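Local coordinates for insecticidal crystal protein Cry7Cal (Bacillus thuringiensis, PDB 5ZI1), which probably acts as a pore-forming toxin against locusts, this chain being the three-domain toxin core of a longer protein, at residues Y93-R104 against L154-W165. Numbering follows the deposited sequence.
Sequences YTSALEAWQNNR and LLKNAELFGAEW
Trp100 and Trp165 meet edge to face between helices 73-101 and 141-165. Trp165 points the NE1 edge of its indole at one face of Trp100, with NE1 3.5 Å from Trp100 CE3. Their planes stand at 84°. Phe161 completes the aromatic cluster, taking the Trp100 edge toward its face in an offset edge-to-face pair, centroids 5.9 Å apart. At the far edge, Leu97 CD1 lies 3.7 Å from Trp165 CZ2, and Tyr93 OH lies in the indole plane near CH2.

The Tyr93 CB bond points at the other helix, and CG anti to the backbone N (chi1 169°) carries the ring toward Asn157. Its hydroxyl donates to Asn157 OD1 at 2.6 Å, in the amide plane on a lone pair. This bond gives the buried hydroxyl a partner for its proton. Leu154 CD1 sits over one Tyr93 ring face as a CH-pi contact, 4.2 Å from the centroid.

At the more exposed end, Arg104 NH1 forms a salt bridge to Glu164 OE1 at 2.8 Å. A water links Arg104 NH2 to Glu164 OE2. Gln101 OE1 accepts from Arg104 NE and NH2, nearly in the guanidinium plane; with the Glu164 bridge this limits how the group can turn. Trp100 CH2 lies against the centre of one guanidinium face; Arg104 and Trp165 take opposite faces of Trp100.

Phe40 of helix 33-47 touches Asn157, and Val113 of helix 107-127 touches Trp165. Large side chains bridge the 12.7 Å between the axes of 93-101 and 154-165. Such aromatic packing belongs to the helical bundle of the N-terminal delta endotoxin domain, associated with pore formation in this family.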
# COMPACT_ATOMS: atom_id res chain seq x y z
N TYR A 93 7.05 -4.80 29.43
CA TYR A 93 8.03 -5.61 28.72
C TYR A 93 9.21 -4.77 28.25
O TYR A 93 10.38 -5.14 28.48
CB TYR A 93 7.37 -6.35 27.55
CG TYR A 93 8.39 -6.99 26.62
CD1 TYR A 93 8.99 -8.21 26.94
CD2 TYR A 93 8.78 -6.35 25.45
CE1 TYR A 93 9.95 -8.78 26.09
CE2 TYR A 93 9.71 -6.90 24.61
CZ TYR A 93 10.30 -8.10 24.92
OH TYR A 93 11.25 -8.61 24.04
N THR A 94 8.95 -3.63 27.59
CA THR A 94 10.04 -2.77 27.13
C THR A 94 10.91 -2.33 28.31
O THR A 94 12.14 -2.34 28.23
CB THR A 94 9.50 -1.54 26.40
OG1 THR A 94 8.77 -0.72 27.32
CG2 THR A 94 8.56 -1.95 25.30
N SER A 95 10.27 -1.98 29.42
CA SER A 95 11.02 -1.62 30.62
C SER A 95 11.92 -2.76 31.09
O SER A 95 13.06 -2.52 31.48
CB SER A 95 10.04 -1.19 31.71
OG SER A 95 10.71 -0.88 32.91
N ALA A 96 11.42 -4.01 31.05
CA ALA A 96 12.28 -5.13 31.44
C ALA A 96 13.31 -5.44 30.37
O ALA A 96 14.43 -5.85 30.69
CB ALA A 96 11.46 -6.39 31.73
N LEU A 97 12.94 -5.26 29.09
CA LEU A 97 13.92 -5.42 28.03
C LEU A 97 15.06 -4.41 28.18
O LEU A 97 16.22 -4.72 27.91
CB LEU A 97 13.25 -5.27 26.67
CG LEU A 97 14.12 -5.65 25.47
CD1 LEU A 97 14.71 -7.05 25.65
CD2 LEU A 97 13.29 -5.58 24.19
N GLU A 98 14.74 -3.20 28.65
CA GLU A 98 15.77 -2.19 28.82
C GLU A 98 16.67 -2.51 30.00
O GLU A 98 17.90 -2.40 29.90
CB GLU A 98 15.13 -0.82 28.98
CG GLU A 98 16.07 0.33 28.72
CD GLU A 98 15.33 1.64 28.52
OE1 GLU A 98 15.99 2.63 28.13
OE2 GLU A 98 14.09 1.67 28.75
N ALA A 99 16.08 -2.90 31.13
CA ALA A 99 16.88 -3.27 32.30
C ALA A 99 17.83 -4.42 31.99
O ALA A 99 18.96 -4.45 32.48
CB ALA A 99 15.97 -3.65 33.47
N TRP A 100 17.39 -5.38 31.17
CA TRP A 100 18.26 -6.50 30.86
C TRP A 100 19.36 -6.08 29.89
O TRP A 100 20.53 -6.46 30.06
CB TRP A 100 17.45 -7.66 30.27
CG TRP A 100 18.31 -8.62 29.49
CD1 TRP A 100 19.19 -9.54 29.99
CD2 TRP A 100 18.39 -8.73 28.06
NE1 TRP A 100 19.81 -10.21 28.96
CE2 TRP A 100 19.34 -9.73 27.77
CE3 TRP A 100 17.76 -8.08 27.00
CZ2 TRP A 100 19.66 -10.09 26.47
CZ3 TRP A 100 18.08 -8.45 25.71
CH2 TRP A 100 19.02 -9.44 25.45
N GLN A 101 19.00 -5.29 28.88
CA GLN A 101 19.97 -4.84 27.89
C GLN A 101 21.12 -4.07 28.53
O GLN A 101 22.27 -4.17 28.09
CB GLN A 101 19.25 -4.01 26.84
CG GLN A 101 20.08 -2.96 26.16
CD GLN A 101 20.87 -3.51 25.01
OE1 GLN A 101 21.27 -4.69 25.01
NE2 GLN A 101 21.09 -2.68 23.99
N ASN A 102 20.85 -3.33 29.60
CA ASN A 102 21.87 -2.54 30.28
C ASN A 102 22.57 -3.31 31.41
O ASN A 102 23.33 -2.70 32.17
CB ASN A 102 21.23 -1.26 30.81
CG ASN A 102 20.75 -0.36 29.69
OD1 ASN A 102 21.39 -0.27 28.63
ND2 ASN A 102 19.60 0.28 29.90
N ASN A 103 22.35 -4.61 31.53
CA ASN A 103 23.00 -5.38 32.58
C ASN A 103 22.87 -6.87 32.25
O ASN A 103 22.46 -7.66 33.10
CB ASN A 103 22.38 -5.06 33.94
CG ASN A 103 23.16 -5.66 35.10
OD1 ASN A 103 24.21 -6.27 34.91
ND2 ASN A 103 22.62 -5.52 36.31
N ARG A 104 23.21 -7.24 31.01
CA ARG A 104 22.94 -8.58 30.49
C ARG A 104 23.48 -9.72 31.35
O ARG A 104 22.94 -10.83 31.33
CB ARG A 104 23.51 -8.72 29.09
CG ARG A 104 22.84 -7.84 28.08
CD ARG A 104 23.23 -8.30 26.71
NE ARG A 104 22.55 -7.53 25.68
CZ ARG A 104 22.32 -7.99 24.46
NH1 ARG A 104 22.71 -9.21 24.13
NH2 ARG A 104 21.69 -7.22 23.57
N LEU A 154 6.15 -8.66 18.42
CA LEU A 154 6.58 -9.15 19.73
C LEU A 154 7.17 -10.55 19.63
O LEU A 154 8.15 -10.87 20.31
CB LEU A 154 5.42 -9.13 20.70
CG LEU A 154 5.79 -9.68 22.08
CD1 LEU A 154 6.76 -8.74 22.72
CD2 LEU A 154 4.58 -9.94 22.99
N LEU A 155 6.58 -11.41 18.79
CA LEU A 155 7.05 -12.79 18.71
C LEU A 155 8.45 -12.84 18.13
O LEU A 155 9.25 -13.72 18.50
CB LEU A 155 6.07 -13.64 17.89
CG LEU A 155 4.81 -14.08 18.67
CD1 LEU A 155 3.64 -14.47 17.77
CD2 LEU A 155 5.21 -15.23 19.61
N LYS A 156 8.79 -11.89 17.25
CA LYS A 156 10.15 -11.79 16.73
C LYS A 156 11.17 -11.69 17.86
O LYS A 156 12.27 -12.22 17.75
CB LYS A 156 10.27 -10.59 15.79
CG LYS A 156 11.67 -10.36 15.23
CD LYS A 156 11.70 -9.22 14.22
CE LYS A 156 13.13 -8.84 13.84
NZ LYS A 156 13.21 -8.06 12.57
N ASN A 157 10.81 -11.00 18.95
CA ASN A 157 11.77 -10.81 20.03
C ASN A 157 12.29 -12.15 20.57
O ASN A 157 13.47 -12.26 20.92
CB ASN A 157 11.15 -9.98 21.15
CG ASN A 157 11.04 -8.48 20.79
OD1 ASN A 157 11.18 -7.62 21.65
ND2 ASN A 157 10.76 -8.18 19.52
N ALA A 158 11.45 -13.19 20.61
CA ALA A 158 11.92 -14.48 21.12
C ALA A 158 13.05 -15.03 20.26
O ALA A 158 14.05 -15.55 20.78
CB ALA A 158 10.77 -15.50 21.21
N GLU A 159 12.92 -14.90 18.93
CA GLU A 159 14.01 -15.39 18.09
C GLU A 159 15.24 -14.51 18.21
O GLU A 159 16.36 -15.01 18.10
CB GLU A 159 13.57 -15.50 16.62
CG GLU A 159 14.74 -15.93 15.72
CD GLU A 159 14.73 -17.45 15.48
OE1 GLU A 159 13.71 -18.09 15.84
OE2 GLU A 159 15.74 -18.03 15.00
N LEU A 160 15.05 -13.21 18.45
CA LEU A 160 16.21 -12.35 18.56
C LEU A 160 16.94 -12.54 19.88
O LEU A 160 18.17 -12.62 19.91
CB LEU A 160 15.81 -10.88 18.41
CG LEU A 160 15.29 -10.40 17.06
CD1 LEU A 160 14.66 -9.03 17.25
CD2 LEU A 160 16.41 -10.34 16.05
N PHE A 161 16.20 -12.61 20.98
CA PHE A 161 16.81 -12.52 22.29
C PHE A 161 16.56 -13.74 23.18
O PHE A 161 17.19 -13.83 24.24
CB PHE A 161 16.31 -11.26 23.03
CG PHE A 161 16.28 -10.00 22.17
CD1 PHE A 161 17.44 -9.49 21.59
CD2 PHE A 161 15.09 -9.29 21.99
CE1 PHE A 161 17.41 -8.33 20.82
CE2 PHE A 161 15.05 -8.12 21.22
CZ PHE A 161 16.21 -7.64 20.64
N GLY A 162 15.71 -14.69 22.76
CA GLY A 162 15.33 -15.82 23.60
C GLY A 162 16.47 -16.62 24.21
O GLY A 162 16.55 -16.75 25.43
N ALA A 163 17.37 -17.13 23.36
CA ALA A 163 18.50 -17.90 23.86
C ALA A 163 19.32 -17.11 24.87
O ALA A 163 19.80 -17.67 25.86
CB ALA A 163 19.39 -18.35 22.69
N GLU A 164 19.46 -15.78 24.66
CA GLU A 164 20.21 -14.98 25.63
C GLU A 164 19.42 -14.73 26.91
O GLU A 164 20.03 -14.38 27.93
CB GLU A 164 20.66 -13.65 25.02
CG GLU A 164 20.95 -13.70 23.54
CD GLU A 164 21.53 -12.37 23.04
OE1 GLU A 164 22.61 -11.96 23.53
OE2 GLU A 164 20.91 -11.72 22.17
N TRP A 165 18.11 -14.93 26.90
CA TRP A 165 17.33 -14.89 28.12
C TRP A 165 17.35 -16.20 28.89
O TRP A 165 16.81 -16.25 30.00
CB TRP A 165 15.88 -14.56 27.82
CG TRP A 165 15.67 -13.21 27.27
CD1 TRP A 165 16.54 -12.14 27.32
CD2 TRP A 165 14.51 -12.76 26.58
NE1 TRP A 165 15.97 -11.06 26.70
CE2 TRP A 165 14.73 -11.41 26.23
CE3 TRP A 165 13.31 -13.37 26.22
CZ2 TRP A 165 13.78 -10.66 25.55
CZ3 TRP A 165 12.37 -12.62 25.54
CH2 TRP A 165 12.61 -11.29 25.21
O HOH W 1 21.12 -8.95 21.43